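Local coordinates for DUF1436 domain-containing protein (Neisseria meningitidis, PDB 2GKP), which is of unknown function but probably acts as an immunity protein against the toxin of a contact-dependent growth inhibition system, at residues 19-24 with 99-104; 106-111 with 132-137; 27-32 with 64-69; 33-38 with 76-81. One frame throughout, in Å; residues are numbered along the deposited sequence. Where two conformers were deposited one is given.

From the N terminus, the hairpin turn and first strand residues of 19-24 open contact 1, whose loop closes only at 99-104, at and after the end of helix 81-99. Inside that loop lie contact 3, which returns the chain from 27-32 to 64-69, and contact 4, which runs from 33-38 to 76-81; their segments alternate, so the two cross. They touch through Ser29 and Asp37 and join adjacent strands 23-30 and 34-45 to the loop after helix 51-63 and to helix 73-79. Contacts 1 and 3 lie on opposite sides of the chain's centre, although both use strand 23-30. Contact 2 follows in series, linking 106-111 to 132-137, and meets contact 1 through the Arg104-Glu134 salt bridge.

Contact 1: 19-24 with 99-104; sequences NERALI and LGYKTR
Tyr101 OH donates a hydrogen bond to Glu20 OE2 at 2.7 Å, tying the turn of a beta-hairpin, formed by strands 11-18 and 23-30, to the loop between helices 81-99 and 104-108. The two side chains meet tip to tip with their flat groups nearly perpendicular: the hydroxyl comes from above the carboxylate plane, whereas OE2 lies at the edge of the tyrosine ring, near its plane. Glu20 CG sits between its own backbone N and carbonyl carbon (chi1 75°), and a bend at chi2 turns CD toward Tyr101. Its second oxygen, OE1, is bonded to Asn110 ND2, so each carboxylate oxygen has a partner, which would restrain its rotation.

Arg21 supplies a stacked cation-pi interaction over one face of the same ring. Its CZ is 3.8 Å from the Tyr101 ring centroid, and the guanidinium and ring planes are only 2° from parallel; the side chains slide past each other in opposite directions. Arg21 NH1 lies over the ring centre, 3.4 Å above the ring plane, and from there it also donates to Leu99 O at 2.9 Å with an N-H...O angle of 165°. That acceptor lies close to the guanidinium plane, so one nitrogen presents its face to the aromatic ring and an in-plane N-H to a carbonyl near the end of helix 81-99. Gly100 then leaves the helical path with positive phi.

Apolar packing completes the joint beside Ile44 of strand 34-45, which touches both Ala22 and Leu99. Ile24 CD1 approaches Leu99 CD1 at 4.3 Å, and Ala22 CB rests 3.6 Å from Leu99 CD2.

Contact 2: 106-111 with 132-137; sequences ALFKNM and KLEAWD
Trp136 and Met111 supply the polar link: indole NE1 donates to Met111 O at 2.8 Å, with an N-H...O angle of 167°. The acceptor lies in the indole plane, but NE1 stands 41° out of the carbonyl plane. Met111 ends a type I beta turn starting at Phe108, closed by the Met111 N to Phe108 O bond.

The Met-aromatic contact is made by selenium, the residue being selenomethionine: Met111 SE lies 3.8 Å from Trp136 CZ2, oblique to the ring; a second conformer makes this detail less certain.

Phe108 is packed on several sides. Glu134 CG forms a CH-pi contact over one ring face, 3.7 Å from the centroid, and the carboxylate runs on outward past the CD2-CE2 side of the ring, Glu134 CD 3.5 Å from Phe108 CE2, its plane 17° from that of the ring. Leu107 CD2 covers the opposite face. Phe108 and Trp136 cross at about a right angle, CD1 meeting CH2 at 4.0 Å.

Around this joint, Tyr88 of helix 81-99 bonds Glu134 OE1 and Arg104 of helix 104-108 pairs with OE2, while His130 of strand 122-132 stacks on Trp136 and Lys17 of strand 11-18 makes a cation-pi contact with it.

Contact 3: 27-32 with 64-69; sequences TWSGFG and NSRTFV
Gly30 uses both of its backbone polar groups on the 64-69 loop: its N donates to Arg66 O at 2.9 Å, and its O accepts from Phe68 N, also at 2.9 Å. Thr67 CA adds a C-H...O contact to the same Gly30 oxygen at 3.2 Å.

One residue bonded to the two neighbours of its partner is the pattern of a parallel bridge, here a single one between Gly30 and Thr67; the segments run 17° apart. The loop thereby takes up, at Gly30, the edge of strand 23-30 that at Trp28 pairs with Trp13 of strand 11-18.

Serine hydroxyls carry the pairing further. Ser65 holds OG anti to its backbone N (chi1 176°), a rotamer that directs the hydroxyl to the Trp28 carbonyl: OG donates to Trp28 O at 2.7 Å and is also hydrogen-bonded to Trp13 N. Ser29 OG accepts from Arg66 N at 2.9 Å with an angle of 160° and has a second bond to Asp37 OD2, the oxygen that also forms a salt bridge with Arg66 NE. Thr67 OG1 pairs with Tyr34 OH. Thr27 OG1, bonded to Ala61 O, accepts from a water at 2.8 Å, and that water in turn accepts from Asn64 ND2 at 2.9 Å. Beside it, Thr27 CG2 presses tightly on Ser65 CA, 3.5 Å away.

Contact 4: 33-38 with 76-81; sequences RYAPDH and QDFFDT
Phe78 and Ala35 meet where the last turn of helix 73-79 packs against strand 34-45 of the antiparallel sheet, a helix-on-strand contact carried by two consecutive phenylalanines in different rotamers. Phe78 has CG anti to its backbone N (chi1 -167°), and its CB is directed toward the strand. Its ring arrives edge first: CZ lies 3.5 Å from Ala35 O, which is in the ring plane, and 3.6 Å from Pro36 O, which is oblique to it. The ring's CE2 approaches Ala35 CB at 4.3 Å. With Ala35 O at the ring edge, the contact there is probably weakly polar.

Asp37 flanks the same ring. Its CG, too, is anti to the backbone N, and OD1 lies 3.8 Å from Phe78 CE1 at the ring edge, with carboxylate and ring planes 77° apart. The carboxylate is engaged elsewhere: OD2 by Ser29 OG and Arg66 NE, OD1 by Leu39 N. Phe68, from the loop before the helix, also meets the Phe78 ring.

Phe79 instead holds CG beside its backbone N (chi1 -72°). Phe78 CD2 sits 3.6 Å above one face of its ring, offset toward the rim, while at its edge Phe79 CZ reaches Arg33 O at 3.4 Å.

Contact 1: 19-24 with 99-104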
# COMPACT_ATOMS: atom_id res chain seq x y z
N ASN A 19 1.86 -8.98 -8.03
CA ASN A 19 1.60 -10.35 -8.47
C ASN A 19 2.33 -10.60 -9.78
O ASN A 19 3.25 -9.83 -10.12
CB ASN A 19 0.08 -10.67 -8.48
CG ASN A 19 -0.72 -9.93 -9.56
OD1 ASN A 19 -1.99 -10.00 -9.59
ND2 ASN A 19 -0.01 -9.26 -10.46
N GLU A 20 1.97 -11.66 -10.50
CA GLU A 20 2.75 -11.95 -11.69
C GLU A 20 2.46 -10.99 -12.85
O GLU A 20 3.12 -11.09 -13.90
CB GLU A 20 2.56 -13.41 -12.16
CG GLU A 20 1.21 -13.74 -12.84
CD GLU A 20 0.02 -13.81 -11.91
OE1 GLU A 20 0.20 -13.78 -10.66
OE2 GLU A 20 -1.10 -13.94 -12.46
N ARG A 21 1.49 -10.08 -12.69
CA ARG A 21 1.21 -9.12 -13.78
C ARG A 21 1.55 -7.67 -13.47
O ARG A 21 1.69 -6.90 -14.40
CB ARG A 21 -0.22 -9.21 -14.23
CG ARG A 21 -0.53 -10.54 -14.92
CD ARG A 21 -1.93 -10.56 -15.54
NE ARG A 21 -2.22 -11.96 -15.90
CZ ARG A 21 -3.42 -12.48 -16.16
NH1 ARG A 21 -4.48 -11.69 -16.25
NH2 ARG A 21 -3.52 -13.79 -16.34
N ALA A 22 1.64 -7.29 -12.19
CA ALA A 22 1.77 -5.88 -11.89
C ALA A 22 2.26 -5.62 -10.50
O ALA A 22 2.08 -6.45 -9.58
CB ALA A 22 0.42 -5.19 -12.05
N LEU A 23 2.82 -4.43 -10.34
CA LEU A 23 2.93 -3.75 -9.03
C LEU A 23 1.73 -2.81 -8.86
O LEU A 23 1.28 -2.24 -9.84
CB LEU A 23 4.22 -2.92 -8.95
CG LEU A 23 5.49 -3.59 -9.48
CD1 LEU A 23 6.67 -2.62 -9.36
CD2 LEU A 23 5.78 -4.87 -8.70
N ILE A 24 1.19 -2.71 -7.63
CA ILE A 24 -0.03 -1.96 -7.39
C ILE A 24 0.23 -1.13 -6.13
O ILE A 24 0.36 -1.66 -5.03
CB ILE A 24 -1.24 -2.91 -7.20
CG1 ILE A 24 -1.32 -3.93 -8.36
CG2 ILE A 24 -2.51 -2.07 -7.07
CD1 ILE A 24 -1.77 -5.29 -7.96
N LEU A 99 -6.21 -5.72 -15.19
CA LEU A 99 -5.08 -6.63 -15.32
C LEU A 99 -5.42 -7.88 -16.11
O LEU A 99 -4.55 -8.75 -16.24
CB LEU A 99 -4.48 -7.00 -13.95
CG LEU A 99 -3.82 -5.81 -13.22
CD1 LEU A 99 -3.38 -6.30 -11.86
CD2 LEU A 99 -2.64 -5.31 -14.00
N GLY A 100 -6.61 -7.97 -16.68
CA GLY A 100 -6.93 -9.10 -17.57
C GLY A 100 -7.40 -10.38 -16.88
O GLY A 100 -7.29 -11.47 -17.44
N TYR A 101 -7.86 -10.28 -15.63
CA TYR A 101 -8.32 -11.46 -14.89
C TYR A 101 -9.82 -11.60 -14.95
O TYR A 101 -10.58 -10.62 -14.97
CB TYR A 101 -7.93 -11.38 -13.41
CG TYR A 101 -6.45 -11.45 -13.13
CD1 TYR A 101 -5.76 -12.66 -13.19
CD2 TYR A 101 -5.74 -10.31 -12.80
CE1 TYR A 101 -4.41 -12.73 -12.92
CE2 TYR A 101 -4.38 -10.37 -12.57
CZ TYR A 101 -3.72 -11.57 -12.59
OH TYR A 101 -2.37 -11.61 -12.32
N LYS A 102 -10.25 -12.86 -15.03
CA LYS A 102 -11.65 -13.21 -15.04
C LYS A 102 -12.14 -13.75 -13.71
O LYS A 102 -13.35 -13.85 -13.50
CB LYS A 102 -11.93 -14.26 -16.16
CG LYS A 102 -11.49 -13.71 -17.51
CD LYS A 102 -12.30 -12.52 -17.99
CE LYS A 102 -11.69 -11.84 -19.23
NZ LYS A 102 -10.28 -11.35 -19.10
N THR A 103 -11.22 -14.12 -12.82
CA THR A 103 -11.56 -14.62 -11.48
C THR A 103 -10.72 -13.91 -10.44
O THR A 103 -9.56 -13.62 -10.66
CB THR A 103 -11.37 -16.18 -11.30
OG1 THR A 103 -9.99 -16.54 -11.35
CG2 THR A 103 -12.11 -16.97 -12.37
N ARG A 104 -11.32 -13.63 -9.29
CA ARG A 104 -10.52 -13.10 -8.17
C ARG A 104 -9.49 -14.12 -7.70
O ARG A 104 -8.45 -13.73 -7.17
CB ARG A 104 -11.41 -12.60 -7.01
CG ARG A 104 -12.14 -13.69 -6.26
CD ARG A 104 -13.36 -13.12 -5.57
NE ARG A 104 -13.00 -12.20 -4.51
CZ ARG A 104 -13.77 -11.18 -4.13
NH1 ARG A 104 -13.38 -10.41 -3.12
NH2 ARG A 104 -14.92 -10.88 -4.75

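Contact 2: 106-111 with 132-137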
# COMPACT_ATOMS: atom_id res chain seq x y z
N ALA A 106 -7.52 -15.94 -9.49
CA ALA A 106 -6.32 -15.72 -10.27
C ALA A 106 -5.70 -14.38 -9.91
O ALA A 106 -4.49 -14.29 -9.81
CB ALA A 106 -6.66 -15.77 -11.78
N LEU A 107 -6.50 -13.34 -9.72
CA LEU A 107 -5.93 -12.03 -9.35
C LEU A 107 -5.05 -12.16 -8.09
O LEU A 107 -3.95 -11.57 -8.03
CB LEU A 107 -7.08 -11.05 -9.09
CG LEU A 107 -6.68 -9.71 -8.44
CD1 LEU A 107 -5.76 -8.91 -9.37
CD2 LEU A 107 -7.93 -8.93 -8.06
N PHE A 108 -5.56 -12.88 -7.09
CA PHE A 108 -4.92 -12.90 -5.80
C PHE A 108 -3.88 -13.99 -5.62
O PHE A 108 -3.08 -13.89 -4.69
CB PHE A 108 -5.95 -12.98 -4.68
CG PHE A 108 -6.73 -11.71 -4.47
CD1 PHE A 108 -6.12 -10.59 -3.91
CD2 PHE A 108 -8.07 -11.62 -4.85
CE1 PHE A 108 -6.84 -9.41 -3.70
CE2 PHE A 108 -8.77 -10.48 -4.65
CZ PHE A 108 -8.19 -9.38 -4.07
N LYS A 109 -3.92 -15.03 -6.46
CA LYS A 109 -3.13 -16.24 -6.20
C LYS A 109 -1.69 -15.97 -5.76
O LYS A 109 -1.23 -16.56 -4.76
CB LYS A 109 -3.14 -17.22 -7.40
CG LYS A 109 -2.56 -18.57 -7.04
CD LYS A 109 -2.39 -19.51 -8.22
CE LYS A 109 -1.57 -20.71 -7.79
NZ LYS A 109 -0.12 -20.38 -7.79
N ASN A 110 -0.99 -15.11 -6.49
CA ASN A 110 0.43 -14.88 -6.24
C ASN A 110 0.71 -13.49 -5.71
O ASN A 110 1.85 -12.98 -5.83
CB ASN A 110 1.23 -15.10 -7.52
CG ASN A 110 1.00 -16.49 -8.09
OD1 ASN A 110 1.19 -17.49 -7.40
ND2 ASN A 110 0.61 -16.57 -9.36
N MSE A 111 -0.33 -12.86 -5.15
CA MSE A 111 -0.21 -11.47 -4.73
C MSE A 111 0.51 -11.36 -3.38
O MSE A 111 0.05 -11.88 -2.38
CB MSE A 111 -1.56 -10.75 -4.71
CG MSE A 111 -1.44 -9.27 -4.45
SE MSE A 111 -3.16 -8.39 -4.46
CE MSE A 111 -3.54 -8.41 -6.36
N LYS A 132 -3.80 -15.94 3.68
CA LYS A 132 -5.08 -16.38 3.18
C LYS A 132 -5.23 -15.83 1.78
O LYS A 132 -4.49 -14.93 1.41
CB LYS A 132 -6.20 -15.86 4.07
CG LYS A 132 -6.30 -16.59 5.40
CD LYS A 132 -7.53 -16.26 6.23
CE LYS A 132 -7.42 -17.07 7.54
NZ LYS A 132 -8.59 -16.64 8.43
N LEU A 133 -6.23 -16.30 1.04
CA LEU A 133 -6.38 -15.92 -0.34
C LEU A 133 -6.30 -14.39 -0.51
O LEU A 133 -5.59 -13.87 -1.37
CB LEU A 133 -7.68 -16.55 -0.95
CG LEU A 133 -7.84 -18.11 -0.83
CD1 LEU A 133 -9.27 -18.71 -1.05
CD2 LEU A 133 -6.79 -18.90 -1.65
N GLU A 134 -7.03 -13.67 0.33
CA GLU A 134 -7.12 -12.20 0.24
C GLU A 134 -6.65 -11.50 1.52
O GLU A 134 -7.20 -10.46 1.92
CB GLU A 134 -8.54 -11.75 -0.14
CG GLU A 134 -8.97 -12.43 -1.46
CD GLU A 134 -10.35 -12.04 -1.96
OE1 GLU A 134 -10.92 -11.01 -1.56
OE2 GLU A 134 -10.90 -12.81 -2.79
N ALA A 135 -5.66 -12.06 2.20
CA ALA A 135 -5.15 -11.43 3.42
C ALA A 135 -3.68 -11.70 3.65
O ALA A 135 -3.17 -12.72 3.22
CB ALA A 135 -5.97 -11.85 4.61
N TRP A 136 -3.02 -10.76 4.32
CA TRP A 136 -1.59 -10.78 4.53
C TRP A 136 -1.31 -10.44 5.97
O TRP A 136 -1.92 -9.48 6.49
CB TRP A 136 -0.93 -9.72 3.62
CG TRP A 136 -1.17 -10.00 2.16
CD1 TRP A 136 -0.35 -10.75 1.34
CD2 TRP A 136 -2.30 -9.61 1.37
NE1 TRP A 136 -0.88 -10.81 0.09
CE2 TRP A 136 -2.09 -10.15 0.07
CE3 TRP A 136 -3.45 -8.85 1.62
CZ2 TRP A 136 -3.00 -9.97 -0.98
CZ3 TRP A 136 -4.37 -8.67 0.59
CH2 TRP A 136 -4.14 -9.25 -0.70
N ASP A 137 -0.42 -11.17 6.62
CA ASP A 137 -0.10 -10.98 8.02
C ASP A 137 1.40 -10.71 8.12
O ASP A 137 2.21 -11.08 7.25
CB ASP A 137 -0.42 -12.24 8.84
CG ASP A 137 -1.91 -12.40 9.18
OD1 ASP A 137 -2.74 -11.48 8.97
OD2 ASP A 137 -2.27 -13.50 9.66

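Contact 3: 27-32 with 64-69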
# COMPACT_ATOMS: atom_id res chain seq x y z
N THR A 27 -2.45 4.48 -1.77
CA THR A 27 -2.55 5.29 -0.54
C THR A 27 -3.43 4.60 0.50
O THR A 27 -4.47 4.05 0.15
CB THR A 27 -3.21 6.65 -0.88
OG1 THR A 27 -2.31 7.36 -1.73
CG2 THR A 27 -3.46 7.50 0.38
N TRP A 28 -3.00 4.63 1.77
CA TRP A 28 -3.83 4.19 2.90
C TRP A 28 -4.19 5.42 3.74
O TRP A 28 -3.45 6.42 3.76
CB TRP A 28 -3.00 3.23 3.76
CG TRP A 28 -2.81 1.85 3.22
CD1 TRP A 28 -2.78 1.47 1.89
CD2 TRP A 28 -2.55 0.69 3.97
NE1 TRP A 28 -2.56 0.10 1.79
CE2 TRP A 28 -2.40 -0.39 3.06
CE3 TRP A 28 -2.45 0.43 5.35
CZ2 TRP A 28 -2.17 -1.70 3.48
CZ3 TRP A 28 -2.20 -0.88 5.76
CH2 TRP A 28 -2.07 -1.92 4.82
N SER A 29 -5.32 5.33 4.46
CA SER A 29 -5.75 6.42 5.33
C SER A 29 -6.37 5.81 6.57
O SER A 29 -6.53 4.58 6.68
CB SER A 29 -6.80 7.29 4.61
OG SER A 29 -6.21 7.93 3.47
N GLY A 30 -6.77 6.68 7.51
CA GLY A 30 -7.39 6.17 8.73
C GLY A 30 -7.18 7.09 9.90
O GLY A 30 -6.87 8.28 9.73
N PHE A 31 -7.40 6.54 11.09
CA PHE A 31 -7.07 7.21 12.33
C PHE A 31 -6.82 6.07 13.31
O PHE A 31 -7.66 5.17 13.45
CB PHE A 31 -8.23 8.09 12.87
CG PHE A 31 -8.01 8.51 14.28
CD1 PHE A 31 -7.13 9.56 14.57
CD2 PHE A 31 -8.59 7.78 15.34
CE1 PHE A 31 -6.82 9.90 15.88
CE2 PHE A 31 -8.29 8.11 16.65
CZ PHE A 31 -7.43 9.18 16.94
N GLY A 32 -5.66 6.11 13.97
CA GLY A 32 -5.28 5.04 14.89
C GLY A 32 -4.76 3.82 14.18
O GLY A 32 -3.65 3.37 14.44
N ASN A 64 -0.60 11.50 -0.07
CA ASN A 64 -2.06 11.57 -0.08
C ASN A 64 -2.74 10.86 1.10
O ASN A 64 -3.96 10.90 1.23
CB ASN A 64 -2.63 10.99 -1.38
CG ASN A 64 -2.45 11.91 -2.54
OD1 ASN A 64 -2.44 13.12 -2.37
ND2 ASN A 64 -2.33 11.35 -3.74
N SER A 65 -1.96 10.21 1.96
CA SER A 65 -2.52 9.49 3.10
C SER A 65 -3.28 10.42 4.05
O SER A 65 -2.70 11.39 4.56
CB SER A 65 -1.39 8.78 3.84
OG SER A 65 -1.84 8.12 5.02
N ARG A 66 -4.55 10.09 4.32
CA ARG A 66 -5.38 10.98 5.14
C ARG A 66 -5.42 10.47 6.59
O ARG A 66 -5.54 9.25 6.84
CB ARG A 66 -6.81 11.09 4.60
CG ARG A 66 -6.90 11.71 3.24
CD ARG A 66 -8.38 11.84 2.77
NE ARG A 66 -9.07 10.58 2.49
CZ ARG A 66 -10.40 10.42 2.46
NH1 ARG A 66 -11.23 11.44 2.75
NH2 ARG A 66 -10.94 9.26 2.17
N THR A 67 -5.31 11.39 7.54
CA THR A 67 -5.55 11.06 8.95
C THR A 67 -6.82 11.78 9.36
O THR A 67 -6.91 13.02 9.26
CB THR A 67 -4.38 11.52 9.85
OG1 THR A 67 -3.21 10.78 9.51
CG2 THR A 67 -4.70 11.29 11.33
N PHE A 68 -7.81 10.99 9.76
CA PHE A 68 -9.10 11.58 10.18
C PHE A 68 -9.07 12.01 11.63
O PHE A 68 -8.24 11.55 12.38
CB PHE A 68 -10.26 10.60 9.94
CG PHE A 68 -10.24 9.99 8.58
CD1 PHE A 68 -10.28 10.82 7.46
CD2 PHE A 68 -10.15 8.62 8.41
CE1 PHE A 68 -10.24 10.28 6.19
CE2 PHE A 68 -10.09 8.08 7.14
CZ PHE A 68 -10.13 8.91 6.04
N VAL A 69 -10.00 12.91 11.99
CA VAL A 69 -10.36 13.15 13.38
C VAL A 69 -11.36 12.05 13.74
O VAL A 69 -12.31 11.80 13.00
CB VAL A 69 -10.97 14.56 13.52
CG1 VAL A 69 -11.68 14.73 14.89
CG2 VAL A 69 -9.88 15.60 13.30
O HOH W 1 -2.41 8.50 -4.27

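Contact 4: 33-38 with 76-81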
# COMPACT_ATOMS: atom_id res chain seq x y z
N ARG A 33 -5.58 3.27 13.30
CA ARG A 33 -5.16 2.21 12.38
C ARG A 33 -5.51 2.65 10.96
O ARG A 33 -6.48 3.42 10.74
CB ARG A 33 -5.85 0.87 12.70
CG ARG A 33 -5.59 0.37 14.12
CD ARG A 33 -6.23 -1.00 14.39
NE ARG A 33 -5.38 -2.10 13.94
CZ ARG A 33 -4.42 -2.69 14.65
NH1 ARG A 33 -3.75 -3.73 14.13
NH2 ARG A 33 -4.07 -2.25 15.86
N TYR A 34 -4.72 2.13 10.00
CA TYR A 34 -4.85 2.55 8.61
C TYR A 34 -5.19 1.40 7.68
O TYR A 34 -4.97 0.21 7.99
CB TYR A 34 -3.56 3.25 8.16
CG TYR A 34 -3.38 4.59 8.84
CD1 TYR A 34 -3.55 5.76 8.11
CD2 TYR A 34 -3.10 4.69 10.20
CE1 TYR A 34 -3.40 7.00 8.72
CE2 TYR A 34 -2.96 5.95 10.81
CZ TYR A 34 -3.11 7.08 10.06
OH TYR A 34 -2.96 8.34 10.66
N ALA A 35 -5.72 1.77 6.52
CA ALA A 35 -6.18 0.77 5.54
C ALA A 35 -6.24 1.38 4.17
O ALA A 35 -6.24 2.61 4.03
CB ALA A 35 -7.54 0.18 5.95
N PRO A 36 -6.26 0.54 3.12
CA PRO A 36 -6.33 1.10 1.77
C PRO A 36 -7.45 2.13 1.63
O PRO A 36 -8.57 1.88 2.10
CB PRO A 36 -6.62 -0.14 0.92
CG PRO A 36 -5.91 -1.24 1.65
CD PRO A 36 -6.13 -0.94 3.12
N ASP A 37 -7.15 3.25 1.00
CA ASP A 37 -8.13 4.35 0.87
C ASP A 37 -8.55 4.42 -0.60
O ASP A 37 -7.83 5.00 -1.44
CB ASP A 37 -7.51 5.66 1.32
CG ASP A 37 -8.49 6.81 1.32
OD1 ASP A 37 -9.61 6.61 0.83
OD2 ASP A 37 -8.12 7.91 1.77
N HIS A 38 -9.69 3.82 -0.92
CA HIS A 38 -10.11 3.72 -2.32
C HIS A 38 -10.60 5.06 -2.89
O HIS A 38 -11.01 5.12 -4.05
CB HIS A 38 -11.10 2.56 -2.51
CG HIS A 38 -10.53 1.25 -2.09
ND1 HIS A 38 -9.39 0.71 -2.64
CD2 HIS A 38 -10.90 0.40 -1.09
CE1 HIS A 38 -9.10 -0.42 -2.04
NE2 HIS A 38 -10.00 -0.64 -1.10
N GLN A 76 -16.18 8.10 10.24
CA GLN A 76 -17.29 7.16 10.29
C GLN A 76 -17.50 6.46 8.94
O GLN A 76 -17.69 5.23 8.86
CB GLN A 76 -18.57 7.86 10.73
CG GLN A 76 -18.52 8.38 12.16
CD GLN A 76 -19.76 9.20 12.45
OE1 GLN A 76 -20.84 8.85 11.98
NE2 GLN A 76 -19.61 10.31 13.16
N ASP A 77 -17.45 7.26 7.87
CA ASP A 77 -17.60 6.73 6.51
C ASP A 77 -16.52 5.72 6.16
O ASP A 77 -16.82 4.63 5.61
CB ASP A 77 -17.63 7.88 5.48
CG ASP A 77 -17.91 7.39 4.07
OD1 ASP A 77 -19.09 7.39 3.65
OD2 ASP A 77 -16.96 7.01 3.41
N PHE A 78 -15.28 6.07 6.51
CA PHE A 78 -14.13 5.22 6.20
C PHE A 78 -14.18 3.86 6.90
O PHE A 78 -13.77 2.84 6.33
CB PHE A 78 -12.82 5.93 6.53
CG PHE A 78 -11.61 5.25 5.94
CD1 PHE A 78 -11.30 5.37 4.58
CD2 PHE A 78 -10.76 4.51 6.74
CE1 PHE A 78 -10.17 4.75 4.06
CE2 PHE A 78 -9.64 3.87 6.22
CZ PHE A 78 -9.36 4.00 4.88
N PHE A 79 -14.71 3.84 8.13
CA PHE A 79 -14.70 2.61 8.91
C PHE A 79 -16.06 1.88 8.95
O PHE A 79 -16.21 0.86 9.62
CB PHE A 79 -14.13 2.86 10.32
CG PHE A 79 -12.62 3.10 10.32
CD1 PHE A 79 -11.75 2.02 10.27
CD2 PHE A 79 -12.08 4.38 10.35
CE1 PHE A 79 -10.38 2.22 10.28
CE2 PHE A 79 -10.68 4.59 10.34
CZ PHE A 79 -9.85 3.50 10.30
N ASP A 80 -17.03 2.40 8.19
CA ASP A 80 -18.34 1.77 8.08
C ASP A 80 -18.21 0.41 7.41
O ASP A 80 -17.66 0.33 6.33
CB ASP A 80 -19.28 2.62 7.23
CG ASP A 80 -20.70 2.03 7.16
OD1 ASP A 80 -21.40 1.98 8.21
OD2 ASP A 80 -21.11 1.59 6.06
N THR A 81 -18.75 -0.62 8.04
CA THR A 81 -18.61 -2.00 7.58
C THR A 81 -19.10 -2.20 6.14
O THR A 81 -18.40 -2.75 5.29
CB THR A 81 -19.32 -2.96 8.55
OG1 THR A 81 -18.71 -2.81 9.85
CG2 THR A 81 -19.19 -4.40 8.08